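Local coordinates for putative primosome component (Streptococcus pyogenes serotype M3, PDB 2QGZ), which probably acts as an ATP-binding, DnaI-like helicase loader of the primosome, helping to place the replicative helicase on DNA, at residues I121-I126 and A173-E178; I194-A199 and K206-A211; Y243-E248 and M282-Y287; N256-D261 and A289-L294. All coordinates share one frame; numbering follows the deposited sequence.

Contact 1. Residues I121-I126 and A173-E178; sequences IHLSDI and AHELSE. With PO4 (phosphate ion), chain C.
H174 and E175 of helix 165-179 make the close part of the contact, against I121 and L123 of the loop. H174 CB lies 3.1 Å from I121 O; CG anti to the backbone N (chi1 -165°) then carries the ring on to H122. Beside it the L123 CD1 methyl lies across the bent E175 chain, 3.5 Å from its CG. The exposed H122 imidazole marks the open side: H174 comes over one of its faces, the centroids 4.3 Å apart and the planes inclined by 40°, an oblique pairing. H122 N is bonded to D125 OD2 at 3.0 Å, which ties the start of the short 3-10 turn 123-125 back on itself. Here water 1 links L123 N to E175 OE1, and a phosphate ion, probably from the crystallisation liquor, takes a very short bond from S124 OG to its O4 (2.5 Å) and a weak one from S124 N to O2. Helix 165-179 begins at what is probably a Walker A (P-loop) sequence, consistent with the P-loop NTPase family. The contact lays the loop between strand 109-112 and helix 131-146 along it; I121 rests on Y167 and A170, L123 on A171 and L141, while H174 also touches I105 of helix 104-107.

Contact 2. Residues I194-A199 and K206-A211; sequences IDVKNA and KEEIDA
E208 turns its CG anti to the backbone N (chi1 -159°) and then bends at chi2 (71°), which carries the carboxylate toward the last turns of helix 189-197. On the helix, V196 has CG2 anti to its own N, and this branch is the one presented to E208 and I209. The two side chains meet obliquely: V196 CG2 lies 4.1 Å from E208 CG, so the methyl touches the aliphatic part of the glutamate. The same methyl approaches I209 CG2 at 4.3 Å, a loose apolar contact at the edge of the patch. Beyond the bend, E208 OE1 comes within 3.9 Å of V196 N and 4.0 Å of D195 CB. These are van der Waals approaches, and no hydrogen bond joins the two segments. Only 119 Å² is buried, summed over both sides, consistent with a light surface contact between the end of helix 189-197 and the chain leading into helix 210-213. Past K197 the helix gives way to an inverse gamma turn centred on N198, and residues 202-205 of the connection are not modelled. Further along, D210 OD1 forms a salt bridge with K213. D195 OD2 and E208 OE1 remain 5.6 Å apart; two carboxylates at that spacing would be expected to repel mildly, so whatever cohesion the contact has probably comes from the methyl and methylene groups around V196.

Contact 3. Residues Y243-E248 and M282-Y287; sequences YRMLEE and MERVRY
M245 of helix 237-247, which closes in a Schellman motif at E248 with its positive phi, reaches R284 and Y287 of helix 281-288, a helix-to-helix contact that includes a Met-aromatic pair at the surface of the P-loop NTPase-type domain. In the apolar part, the chain bends at chi3 (75°) and sets CE over one face of the Y287 ring, 3.7 Å from its centroid and 23° off the normal, a CH-pi contact. M245 CG lies 3.4 Å from Y287 CD1, while the sulfur stands obliquely to the ring at 4.6 Å from the centroid and rests against R284 CG at 3.5 Å. The polar part is weaker: in the guanidinium plane, R284 NH1 gives M245 SD a weak hydrogen bond (3.3 Å). The stronger partner of R284 is Q238, which accepts from NE, and Y287 also has a cation-pi contact with K153. Solvent supplies the last link, as water 2 donates to M245 O at 3.3 Å and lies 2.8 Å from Y287 OH.

Contact 4. Residues N256-D261 and A289-L294; sequences NYSFAD and AREFHL
The F259 ring and the E291 carboxylate lie stacked, their planes 22° apart, the two side chains running in opposite senses. E291 CB lies over the ring face, 4.0 Å from the centroid and 30° off the normal, in a CH-pi contact. At the edge of the same ring, A289 O lies in its plane, 3.5 Å from CZ. The extended E291 chain, with CG anti to the backbone N (chi1 -159°), carries OE1 to F259 N at a modelled 2.6 Å; the place of that oxygen is less sure. The amide belongs to the first turn of helix 259-263, where S258 is the N-cap and its OG accepts a weak bond from D261 N. Water 3 continues this polar end, accepting from A260 N at 2.7 Å and, as far as that oxygen's place can be trusted, donating to E291 OE1. Further out, strand 289-293 is an outermost strand of the parallel sheet; backbone hydrogen bonds of R290 and F292 join it to strand 154-158, and Y156 of that strand meets the F259 ring with planes at about 45°.

How the contacts relate
From the N terminus, contact 1 comes first, closing the excursion from the loop after strand 109-112 through helix 131-146 and strand 154-158 to helix 165-179. Contact 2 follows in series as a short local closure between helix 189-197 and the approach to helix 210-213. Contacts 3 and 4 then cross: their segments alternate along the chain, so that helix 237-247 is tied to helix 281-288 while the start of helix 259-263 is tied to strand 289-293. These two touch, V285 CG1 lying 3.7 Å from F259 CE1. Contacts 1 and 3 stand on opposite sides of the chain's centre, their own centres about 25 Å apart.

Contact 1. Residues I121-I126 and A173-E178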
loop_
_atom_site.group_PDB
_atom_site.type_symbol
_atom_site.label_atom_id
_atom_site.label_comp_id
_atom_site.label_asym_id
_atom_site.label_seq_id
_atom_site.Cartn_x
_atom_site.Cartn_y
_atom_site.Cartn_z
ATOM N N ILE A 121 3.657 -9.200 -10.544
ATOM C CA ILE A 121 2.363 -8.790 -11.086
ATOM C C ILE A 121 2.521 -7.588 -12.006
ATOM O O ILE A 121 3.023 -6.546 -11.589
ATOM C CB ILE A 121 1.374 -8.438 -9.958
ATOM C CG1 ILE A 121 1.223 -9.646 -9.028
ATOM C CG2 ILE A 121 0.027 -8.067 -10.546
ATOM C CD1 ILE A 121 0.279 -9.430 -7.880
ATOM N N HIS A 122 2.090 -7.738 -13.258
ATOM C CA HIS A 122 2.193 -6.663 -14.244
ATOM C C HIS A 122 0.867 -5.929 -14.472
ATOM O O HIS A 122 -0.213 -6.447 -14.176
ATOM C CB HIS A 122 2.665 -7.213 -15.600
ATOM C CG HIS A 122 3.925 -8.023 -15.541
ATOM N ND1 HIS A 122 4.008 -9.229 -14.876
ATOM C CD2 HIS A 122 5.136 -7.831 -16.118
ATOM C CE1 HIS A 122 5.212 -9.745 -15.049
ATOM N NE2 HIS A 122 5.915 -8.917 -15.800
ATOM N N LEU A 123 0.952 -4.726 -15.031
ATOM C CA LEU A 123 -0.243 -3.943 -15.322
ATOM C C LEU A 123 -1.198 -4.713 -16.225
ATOM O O LEU A 123 -2.408 -4.549 -16.132
ATOM C CB LEU A 123 0.129 -2.632 -16.017
ATOM C CG LEU A 123 0.874 -1.589 -15.192
ATOM C CD1 LEU A 123 1.267 -0.447 -16.107
ATOM C CD2 LEU A 123 -0.008 -1.113 -14.030
ATOM N N SER A 124 -0.652 -5.534 -17.113
ATOM C CA SER A 124 -1.469 -6.318 -18.036
ATOM C C SER A 124 -2.326 -7.381 -17.347
ATOM O O SER A 124 -3.311 -7.849 -17.920
ATOM C CB SER A 124 -0.574 -6.983 -19.088
ATOM O OG SER A 124 0.538 -7.631 -18.484
ATOM N N ASP A 125 -1.960 -7.760 -16.123
ATOM C CA ASP A 125 -2.717 -8.772 -15.382
ATOM C C ASP A 125 -3.924 -8.183 -14.663
ATOM O O ASP A 125 -4.716 -8.925 -14.086
ATOM C CB ASP A 125 -1.836 -9.467 -14.326
ATOM C CG ASP A 125 -0.662 -10.222 -14.934
ATOM O OD1 ASP A 125 -0.874 -11.019 -15.886
ATOM O OD2 ASP A 125 0.476 -10.022 -14.449
ATOM N N ILE A 126 -4.055 -6.860 -14.689
ATOM C CA ILE A 126 -5.159 -6.182 -14.006
ATOM C C ILE A 126 -6.391 -5.982 -14.888
ATOM O O ILE A 126 -6.297 -5.436 -15.988
ATOM C CB ILE A 126 -4.712 -4.789 -13.481
ATOM C CG1 ILE A 126 -3.482 -4.932 -12.583
ATOM C CG2 ILE A 126 -5.851 -4.126 -12.743
ATOM C CD1 ILE A 126 -3.609 -5.991 -11.491
ATOM N N ALA A 173 3.674 -1.140 -8.298
ATOM C CA ALA A 173 5.046 -1.267 -7.795
ATOM C C ALA A 173 5.966 -1.853 -8.867
ATOM O O ALA A 173 7.123 -1.455 -8.996
ATOM C CB ALA A 173 5.079 -2.156 -6.542
ATOM N N HIS A 174 5.445 -2.807 -9.630
ATOM C CA HIS A 174 6.228 -3.442 -10.678
ATOM C C HIS A 174 6.526 -2.463 -11.808
ATOM O O HIS A 174 7.612 -2.486 -12.381
ATOM C CB HIS A 174 5.486 -4.655 -11.224
ATOM C CG HIS A 174 6.342 -5.564 -12.044
ATOM N ND1 HIS A 174 6.707 -5.272 -13.343
ATOM C CD2 HIS A 174 6.931 -6.746 -11.739
ATOM C CE1 HIS A 174 7.484 -6.239 -13.802
ATOM N NE2 HIS A 174 7.636 -7.143 -12.850
ATOM N N GLU A 175 5.569 -1.594 -12.115
ATOM C CA GLU A 175 5.743 -0.613 -13.176
ATOM C C GLU A 175 6.686 0.509 -12.715
ATOM O O GLU A 175 7.448 1.061 -13.514
ATOM C CB GLU A 175 4.382 -0.050 -13.571
ATOM C CG GLU A 175 4.346 0.695 -14.881
ATOM C CD GLU A 175 4.528 -0.205 -16.093
ATOM O OE1 GLU A 175 4.218 -1.418 -16.017
ATOM O OE2 GLU A 175 4.960 0.314 -17.143
ATOM N N LEU A 176 6.635 0.843 -11.427
ATOM C CA LEU A 176 7.511 1.876 -10.875
ATOM C C LEU A 176 8.958 1.406 -10.933
ATOM O O LEU A 176 9.869 2.186 -11.206
ATOM C CB LEU A 176 7.146 2.191 -9.423
ATOM C CG LEU A 176 6.103 3.285 -9.214
ATOM C CD1 LEU A 176 5.830 3.459 -7.730
ATOM C CD2 LEU A 176 6.606 4.575 -9.818
ATOM N N SER A 177 9.167 0.124 -10.668
ATOM C CA SER A 177 10.503 -0.431 -10.711
ATOM C C SER A 177 10.999 -0.544 -12.148
ATOM O O SER A 177 12.182 -0.357 -12.407
ATOM C CB SER A 177 10.527 -1.807 -10.061
ATOM O OG SER A 177 11.769 -2.434 -10.312
ATOM N N GLU A 178 10.100 -0.842 -13.080
ATOM C CA GLU A 178 10.493 -0.986 -14.479
ATOM C C GLU A 178 10.717 0.338 -15.200
ATOM O O GLU A 178 11.730 0.514 -15.870
ATOM C CB GLU A 178 9.458 -1.806 -15.257
ATOM C CG GLU A 178 9.810 -1.964 -16.735
ATOM C CD GLU A 178 8.888 -2.912 -17.484
ATOM O OE1 GLU A 178 9.170 -3.191 -18.671
ATOM O OE2 GLU A 178 7.887 -3.375 -16.897
HETATM P P PO4 C . 3.389 -6.313 -19.114
HETATM O O1 PO4 C . 4.778 -6.350 -18.508
HETATM O O2 PO4 C . 2.484 -5.516 -18.215
HETATM O O3 PO4 C . 3.442 -5.670 -20.471
HETATM O O4 PO4 C . 2.871 -7.728 -19.262
HETATM O O HOH W 1 3.610 -4.006 -16.565
#

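Contact 2. Residues I194-A199 and K206-A211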
loop_
_atom_site.group_PDB
_atom_site.type_symbol
_atom_site.label_atom_id
_atom_site.label_comp_id
_atom_site.label_asym_id
_atom_site.label_seq_id
_atom_site.Cartn_x
_atom_site.Cartn_y
_atom_site.Cartn_z
ATOM N N ILE A 194 1.632 -8.074 14.392
ATOM C CA ILE A 194 1.916 -9.192 15.284
ATOM C C ILE A 194 3.415 -9.483 15.410
ATOM O O ILE A 194 3.919 -9.675 16.517
ATOM C CB ILE A 194 1.193 -10.475 14.807
ATOM C CG1 ILE A 194 -0.316 -10.315 14.989
ATOM C CG2 ILE A 194 1.696 -11.687 15.582
ATOM C CD1 ILE A 194 -1.113 -11.533 14.593
ATOM N N ASP A 195 4.128 -9.521 14.288
ATOM C CA ASP A 195 5.562 -9.796 14.320
ATOM C C ASP A 195 6.368 -8.695 15.012
ATOM O O ASP A 195 7.404 -8.964 15.625
ATOM C CB ASP A 195 6.096 -10.016 12.903
ATOM C CG ASP A 195 5.554 -11.286 12.267
ATOM O OD1 ASP A 195 5.583 -12.338 12.944
ATOM O OD2 ASP A 195 5.108 -11.239 11.096
ATOM N N VAL A 196 5.898 -7.455 14.911
ATOM C CA VAL A 196 6.589 -6.336 15.542
ATOM C C VAL A 196 6.188 -6.260 17.009
ATOM O O VAL A 196 6.974 -5.829 17.846
ATOM C CB VAL A 196 6.250 -4.985 14.866
ATOM C CG1 VAL A 196 4.766 -4.690 14.991
ATOM C CG2 VAL A 196 7.051 -3.875 15.510
ATOM N N LYS A 197 4.961 -6.685 17.303
ATOM C CA LYS A 197 4.436 -6.685 18.668
ATOM C C LYS A 197 5.458 -7.404 19.529
ATOM O O LYS A 197 5.718 -7.014 20.668
ATOM C CB LYS A 197 3.094 -7.428 18.720
ATOM C CG LYS A 197 2.044 -6.802 19.636
ATOM C CD LYS A 197 1.830 -7.594 20.920
ATOM C CE LYS A 197 3.003 -7.458 21.878
ATOM N NZ LYS A 197 2.745 -8.146 23.179
ATOM N N ASN A 198 6.035 -8.461 18.969
ATOM C CA ASN A 198 7.058 -9.228 19.657
ATOM C C ASN A 198 8.354 -8.417 19.577
ATOM O O ASN A 198 9.316 -8.804 18.910
ATOM C CB ASN A 198 7.227 -10.596 18.988
ATOM C CG ASN A 198 5.933 -11.406 18.975
ATOM O OD1 ASN A 198 5.852 -12.461 18.342
ATOM N ND2 ASN A 198 4.919 -10.915 19.677
ATOM N N ALA A 199 8.343 -7.264 20.241
ATOM C CA ALA A 199 9.492 -6.368 20.293
ATOM C C ALA A 199 10.156 -6.610 21.638
ATOM O O ALA A 199 10.011 -5.817 22.573
ATOM C CB ALA A 199 9.040 -4.913 20.179
ATOM N N LYS A 206 14.816 -5.319 15.778
ATOM C CA LYS A 206 15.909 -5.197 14.812
ATOM C C LYS A 206 15.577 -4.207 13.688
ATOM O O LYS A 206 14.950 -3.177 13.932
ATOM C CB LYS A 206 16.244 -6.573 14.228
ATOM N N GLU A 207 16.003 -4.522 12.464
ATOM C CA GLU A 207 15.763 -3.673 11.292
ATOM C C GLU A 207 14.271 -3.606 10.935
ATOM O O GLU A 207 13.878 -3.011 9.928
ATOM C CB GLU A 207 16.572 -4.217 10.105
ATOM C CG GLU A 207 16.312 -3.536 8.761
ATOM C CD GLU A 207 17.074 -4.183 7.607
ATOM O OE1 GLU A 207 16.777 -3.857 6.435
ATOM O OE2 GLU A 207 17.974 -5.014 7.868
ATOM N N GLU A 208 13.450 -4.209 11.789
ATOM C CA GLU A 208 11.997 -4.277 11.624
ATOM C C GLU A 208 11.302 -3.068 10.991
ATOM O O GLU A 208 10.847 -3.146 9.850
ATOM C CB GLU A 208 11.345 -4.570 12.976
ATOM C CG GLU A 208 9.939 -5.151 12.884
ATOM C CD GLU A 208 9.931 -6.585 12.369
ATOM O OE1 GLU A 208 8.837 -7.191 12.292
ATOM O OE2 GLU A 208 11.022 -7.105 12.042
ATOM N N ILE A 209 11.207 -1.957 11.722
ATOM C CA ILE A 209 10.524 -0.781 11.193
ATOM C C ILE A 209 11.379 0.239 10.439
ATOM O O ILE A 209 10.841 1.077 9.718
ATOM C CB ILE A 209 9.735 -0.030 12.302
ATOM C CG1 ILE A 209 10.551 1.138 12.846
ATOM C CG2 ILE A 209 9.390 -0.979 13.430
ATOM C CD1 ILE A 209 9.750 2.051 13.743
ATOM N N ASP A 210 12.698 0.185 10.595
ATOM C CA ASP A 210 13.554 1.131 9.888
ATOM C C ASP A 210 13.650 0.806 8.408
ATOM O O ASP A 210 13.853 1.692 7.579
ATOM C CB ASP A 210 14.959 1.153 10.485
ATOM C CG ASP A 210 15.150 2.285 11.474
ATOM O OD1 ASP A 210 14.681 3.409 11.188
ATOM O OD2 ASP A 210 15.782 2.052 12.525
ATOM N N ALA A 211 13.507 -0.470 8.075
ATOM C CA ALA A 211 13.579 -0.894 6.686
ATOM C C ALA A 211 12.261 -0.587 5.995
ATOM O O ALA A 211 12.140 -0.698 4.779
ATOM C CB ALA A 211 13.864 -2.389 6.615
#

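Contact 3. Residues Y243-E248 and M282-Y287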
loop_
_atom_site.group_PDB
_atom_site.type_symbol
_atom_site.label_atom_id
_atom_site.label_comp_id
_atom_site.label_asym_id
_atom_site.label_seq_id
_atom_site.Cartn_x
_atom_site.Cartn_y
_atom_site.Cartn_z
ATOM N N TYR A 243 6.072 9.945 10.398
ATOM C CA TYR A 243 7.350 10.150 9.748
ATOM C C TYR A 243 7.231 10.270 8.228
ATOM O O TYR A 243 7.945 11.065 7.612
ATOM C CB TYR A 243 8.293 9.007 10.107
ATOM C CG TYR A 243 9.567 8.985 9.305
ATOM C CD1 TYR A 243 9.648 8.264 8.115
ATOM C CD2 TYR A 243 10.700 9.673 9.743
ATOM C CE1 TYR A 243 10.831 8.225 7.375
ATOM C CE2 TYR A 243 11.892 9.641 9.021
ATOM C CZ TYR A 243 11.951 8.917 7.835
ATOM O OH TYR A 243 13.117 8.894 7.104
ATOM N N ARG A 244 6.341 9.487 7.617
ATOM C CA ARG A 244 6.194 9.564 6.173
ATOM C C ARG A 244 5.474 10.854 5.780
ATOM O O ARG A 244 5.693 11.382 4.689
ATOM C CB ARG A 244 5.495 8.306 5.624
ATOM C CG ARG A 244 6.373 7.050 5.738
ATOM C CD ARG A 244 5.711 5.787 5.157
ATOM N NE ARG A 244 5.731 5.777 3.697
ATOM C CZ ARG A 244 6.806 5.527 2.955
ATOM N NH1 ARG A 244 7.970 5.255 3.523
ATOM N NH2 ARG A 244 6.723 5.563 1.634
ATOM N N MET A 245 4.642 11.383 6.674
ATOM C CA MET A 245 3.962 12.649 6.388
ATOM C C MET A 245 5.020 13.755 6.306
ATOM O O MET A 245 5.073 14.507 5.332
ATOM C CB MET A 245 2.938 12.997 7.483
ATOM C CG MET A 245 1.498 12.593 7.146
ATOM S SD MET A 245 0.272 12.898 8.452
ATOM C CE MET A 245 0.110 14.666 8.312
ATOM N N LEU A 246 5.873 13.837 7.322
ATOM C CA LEU A 246 6.928 14.849 7.359
ATOM C C LEU A 246 7.930 14.673 6.231
ATOM O O LEU A 246 8.381 15.646 5.644
ATOM C CB LEU A 246 7.675 14.800 8.694
ATOM C CG LEU A 246 6.997 15.421 9.909
ATOM C CD1 LEU A 246 7.706 14.963 11.173
ATOM C CD2 LEU A 246 7.038 16.934 9.790
ATOM N N GLU A 247 8.277 13.429 5.931
ATOM C CA GLU A 247 9.241 13.133 4.879
ATOM C C GLU A 247 8.650 13.150 3.463
ATOM O O GLU A 247 9.368 12.934 2.489
ATOM C CB GLU A 247 9.878 11.768 5.147
ATOM C CG GLU A 247 10.952 11.750 6.224
ATOM C CD GLU A 247 12.332 11.961 5.637
ATOM O OE1 GLU A 247 12.540 11.533 4.474
ATOM O OE2 GLU A 247 13.209 12.531 6.326
ATOM N N GLU A 248 7.347 13.391 3.352
ATOM C CA GLU A 248 6.680 13.423 2.049
ATOM C C GLU A 248 6.957 12.154 1.247
ATOM O O GLU A 248 7.434 12.209 0.115
ATOM C CB GLU A 248 7.127 14.653 1.242
ATOM C CG GLU A 248 6.901 15.981 1.964
ATOM C CD GLU A 248 7.403 17.189 1.176
ATOM O OE1 GLU A 248 8.514 17.122 0.602
ATOM O OE2 GLU A 248 6.692 18.218 1.143
ATOM N N MET A 282 -5.929 8.021 12.116
ATOM C CA MET A 282 -6.881 8.005 11.015
ATOM C C MET A 282 -6.780 9.298 10.198
ATOM O O MET A 282 -7.055 9.305 8.998
ATOM C CB MET A 282 -8.301 7.826 11.568
ATOM C CG MET A 282 -9.304 7.267 10.577
ATOM S SD MET A 282 -8.804 5.662 9.894
ATOM C CE MET A 282 -8.596 6.114 8.171
ATOM N N GLU A 283 -6.382 10.389 10.844
ATOM C CA GLU A 283 -6.236 11.669 10.148
ATOM C C GLU A 283 -4.982 11.638 9.270
ATOM O O GLU A 283 -4.888 12.359 8.281
ATOM C CB GLU A 283 -6.148 12.823 11.157
ATOM N N ARG A 284 -4.019 10.800 9.640
ATOM C CA ARG A 284 -2.794 10.680 8.865
ATOM C C ARG A 284 -3.067 9.847 7.612
ATOM O O ARG A 284 -2.505 10.109 6.544
ATOM C CB ARG A 284 -1.686 10.034 9.699
ATOM C CG ARG A 284 -1.231 10.872 10.889
ATOM C CD ARG A 284 0.084 10.349 11.431
ATOM N NE ARG A 284 0.490 11.009 12.672
ATOM C CZ ARG A 284 0.948 12.255 12.761
ATOM N NH1 ARG A 284 1.071 13.014 11.680
ATOM N NH2 ARG A 284 1.300 12.733 13.944
ATOM N N VAL A 285 -3.933 8.845 7.743
ATOM C CA VAL A 285 -4.289 8.015 6.602
ATOM C C VAL A 285 -4.990 8.897 5.565
ATOM O O VAL A 285 -4.639 8.870 4.383
ATOM C CB VAL A 285 -5.238 6.866 7.005
ATOM C CG1 VAL A 285 -5.594 6.038 5.785
ATOM C CG2 VAL A 285 -4.580 5.986 8.045
ATOM N N ARG A 286 -5.967 9.687 6.015
ATOM C CA ARG A 286 -6.711 10.564 5.116
ATOM C C ARG A 286 -5.817 11.616 4.495
ATOM O O ARG A 286 -6.103 12.130 3.419
ATOM C CB ARG A 286 -7.849 11.279 5.849
ATOM C CG ARG A 286 -8.965 10.390 6.363
ATOM C CD ARG A 286 -10.127 11.247 6.851
ATOM N NE ARG A 286 -11.257 10.443 7.319
ATOM C CZ ARG A 286 -11.335 9.877 8.523
ATOM N NH1 ARG A 286 -10.349 10.026 9.403
ATOM N NH2 ARG A 286 -12.398 9.146 8.842
ATOM N N TYR A 287 -4.735 11.957 5.173
ATOM C CA TYR A 287 -3.844 12.969 4.632
ATOM C C TYR A 287 -2.903 12.371 3.580
ATOM O O TYR A 287 -2.608 13.010 2.570
ATOM C CB TYR A 287 -3.060 13.632 5.775
ATOM C CG TYR A 287 -1.988 14.588 5.314
ATOM C CD1 TYR A 287 -0.712 14.131 4.996
ATOM C CD2 TYR A 287 -2.259 15.940 5.151
ATOM C CE1 TYR A 287 0.266 14.995 4.520
ATOM C CE2 TYR A 287 -1.288 16.818 4.672
ATOM C CZ TYR A 287 -0.029 16.337 4.355
ATOM O OH TYR A 287 0.927 17.188 3.840
HETATM O O HOH W 2 3.145 15.708 2.941
#

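Contact 4. Residues N256-D261 and A289-L294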
loop_
_atom_site.group_PDB
_atom_site.type_symbol
_atom_site.label_atom_id
_atom_site.label_comp_id
_atom_site.label_asym_id
_atom_site.label_seq_id
_atom_site.Cartn_x
_atom_site.Cartn_y
_atom_site.Cartn_z
ATOM N N ASN A 256 -10.774 -3.574 3.860
ATOM C CA ASN A 256 -12.126 -4.071 3.627
ATOM C C ASN A 256 -13.102 -2.961 4.014
ATOM O O ASN A 256 -14.290 -3.030 3.692
ATOM C CB ASN A 256 -12.409 -5.310 4.477
ATOM C CG ASN A 256 -11.587 -6.508 4.058
ATOM O OD1 ASN A 256 -11.604 -6.906 2.897
ATOM N ND2 ASN A 256 -10.867 -7.096 5.004
ATOM N N TYR A 257 -12.585 -1.930 4.681
ATOM C CA TYR A 257 -13.406 -0.818 5.146
ATOM C C TYR A 257 -13.031 0.517 4.526
ATOM O O TYR A 257 -11.871 0.764 4.210
ATOM C CB TYR A 257 -13.281 -0.672 6.668
ATOM C CG TYR A 257 -13.391 -1.967 7.441
ATOM C CD1 TYR A 257 -14.619 -2.628 7.575
ATOM C CD2 TYR A 257 -12.264 -2.544 8.028
ATOM C CE1 TYR A 257 -14.714 -3.833 8.274
ATOM C CE2 TYR A 257 -12.349 -3.747 8.726
ATOM C CZ TYR A 257 -13.574 -4.384 8.844
ATOM O OH TYR A 257 -13.650 -5.580 9.522
ATOM N N SER A 258 -14.025 1.386 4.380
ATOM C CA SER A 258 -13.820 2.726 3.847
ATOM C C SER A 258 -13.242 3.533 5.006
ATOM O O SER A 258 -13.095 3.003 6.108
ATOM C CB SER A 258 -15.157 3.338 3.439
ATOM O OG SER A 258 -15.981 3.536 4.581
ATOM N N PHE A 259 -12.920 4.803 4.767
ATOM C CA PHE A 259 -12.374 5.648 5.824
ATOM C C PHE A 259 -13.280 5.628 7.044
ATOM O O PHE A 259 -12.873 5.211 8.131
ATOM C CB PHE A 259 -12.230 7.096 5.356
ATOM C CG PHE A 259 -11.002 7.355 4.537
ATOM C CD1 PHE A 259 -9.867 6.556 4.680
ATOM C CD2 PHE A 259 -10.963 8.423 3.651
ATOM C CE1 PHE A 259 -8.714 6.823 3.955
ATOM C CE2 PHE A 259 -9.818 8.700 2.922
ATOM C CZ PHE A 259 -8.690 7.898 3.075
ATOM N N ALA A 260 -14.517 6.072 6.844
ATOM C CA ALA A 260 -15.508 6.143 7.907
ATOM C C ALA A 260 -15.707 4.830 8.652
ATOM O O ALA A 260 -15.821 4.825 9.873
ATOM C CB ALA A 260 -16.832 6.626 7.337
ATOM N N ASP A 261 -15.753 3.722 7.917
ATOM C CA ASP A 261 -15.938 2.408 8.529
ATOM C C ASP A 261 -14.688 1.933 9.263
ATOM O O ASP A 261 -14.782 1.216 10.262
ATOM C CB ASP A 261 -16.319 1.362 7.469
ATOM C CG ASP A 261 -17.828 1.254 7.249
ATOM O OD1 ASP A 261 -18.455 2.239 6.789
ATOM O OD2 ASP A 261 -18.387 0.169 7.534
ATOM N N ALA A 289 -3.443 9.429 1.733
ATOM C CA ALA A 289 -4.055 8.766 0.580
ATOM C C ALA A 289 -5.504 9.124 0.266
ATOM O O ALA A 289 -6.278 9.480 1.148
ATOM C CB ALA A 289 -3.930 7.262 0.751
ATOM N N ARG A 290 -5.861 9.018 -1.008
ATOM C CA ARG A 290 -7.216 9.313 -1.454
ATOM C C ARG A 290 -7.997 8.005 -1.493
ATOM O O ARG A 290 -7.500 6.993 -1.975
ATOM C CB ARG A 290 -7.180 9.974 -2.833
ATOM C CG ARG A 290 -6.605 11.396 -2.815
ATOM C CD ARG A 290 -7.593 12.382 -2.161
ATOM N NE ARG A 290 -6.993 13.672 -1.804
ATOM C CZ ARG A 290 -6.168 13.862 -0.772
ATOM N NH1 ARG A 290 -5.834 12.848 0.018
ATOM N NH2 ARG A 290 -5.681 15.073 -0.523
ATOM N N GLU A 291 -9.218 8.032 -0.977
ATOM C CA GLU A 291 -10.075 6.848 -0.909
ATOM C C GLU A 291 -10.658 6.444 -2.260
ATOM O O GLU A 291 -11.153 7.288 -2.994
ATOM C CB GLU A 291 -11.211 7.123 0.069
ATOM C CG GLU A 291 -11.895 5.913 0.657
ATOM C CD GLU A 291 -13.085 6.302 1.536
ATOM O OE1 GLU A 291 -13.518 5.468 2.362
ATOM O OE2 GLU A 291 -13.591 7.440 1.395
ATOM N N PHE A 292 -10.590 5.153 -2.582
ATOM C CA PHE A 292 -11.133 4.623 -3.842
ATOM C C PHE A 292 -11.867 3.322 -3.554
ATOM O O PHE A 292 -11.295 2.402 -2.970
ATOM C CB PHE A 292 -10.026 4.311 -4.861
ATOM C CG PHE A 292 -9.575 5.492 -5.678
ATOM C CD1 PHE A 292 -8.802 6.502 -5.115
ATOM C CD2 PHE A 292 -9.901 5.578 -7.023
ATOM C CE1 PHE A 292 -8.360 7.583 -5.886
ATOM C CE2 PHE A 292 -9.466 6.650 -7.800
ATOM C CZ PHE A 292 -8.694 7.655 -7.231
ATOM N N HIS A 293 -13.133 3.243 -3.947
ATOM C CA HIS A 293 -13.894 2.019 -3.742
ATOM C C HIS A 293 -13.687 1.157 -4.982
ATOM O O HIS A 293 -13.940 1.595 -6.111
ATOM C CB HIS A 293 -15.387 2.311 -3.563
ATOM C CG HIS A 293 -16.181 1.123 -3.109
ATOM N ND1 HIS A 293 -17.559 1.104 -3.097
ATOM C CD2 HIS A 293 -15.785 -0.083 -2.634
ATOM C CE1 HIS A 293 -17.979 -0.062 -2.638
ATOM N NE2 HIS A 293 -16.922 -0.802 -2.349
ATOM N N LEU A 294 -13.212 -0.063 -4.768
ATOM C CA LEU A 294 -12.957 -0.982 -5.862
ATOM C C LEU A 294 -13.973 -2.122 -5.854
ATOM O O LEU A 294 -14.262 -2.703 -4.810
ATOM C CB LEU A 294 -11.544 -1.551 -5.735
ATOM C CG LEU A 294 -10.985 -2.228 -6.983
ATOM C CD1 LEU A 294 -10.679 -1.156 -8.017
ATOM C CD2 LEU A 294 -9.712 -3.004 -6.642
HETATM O O HOH W 3 -15.508 6.816 4.474
#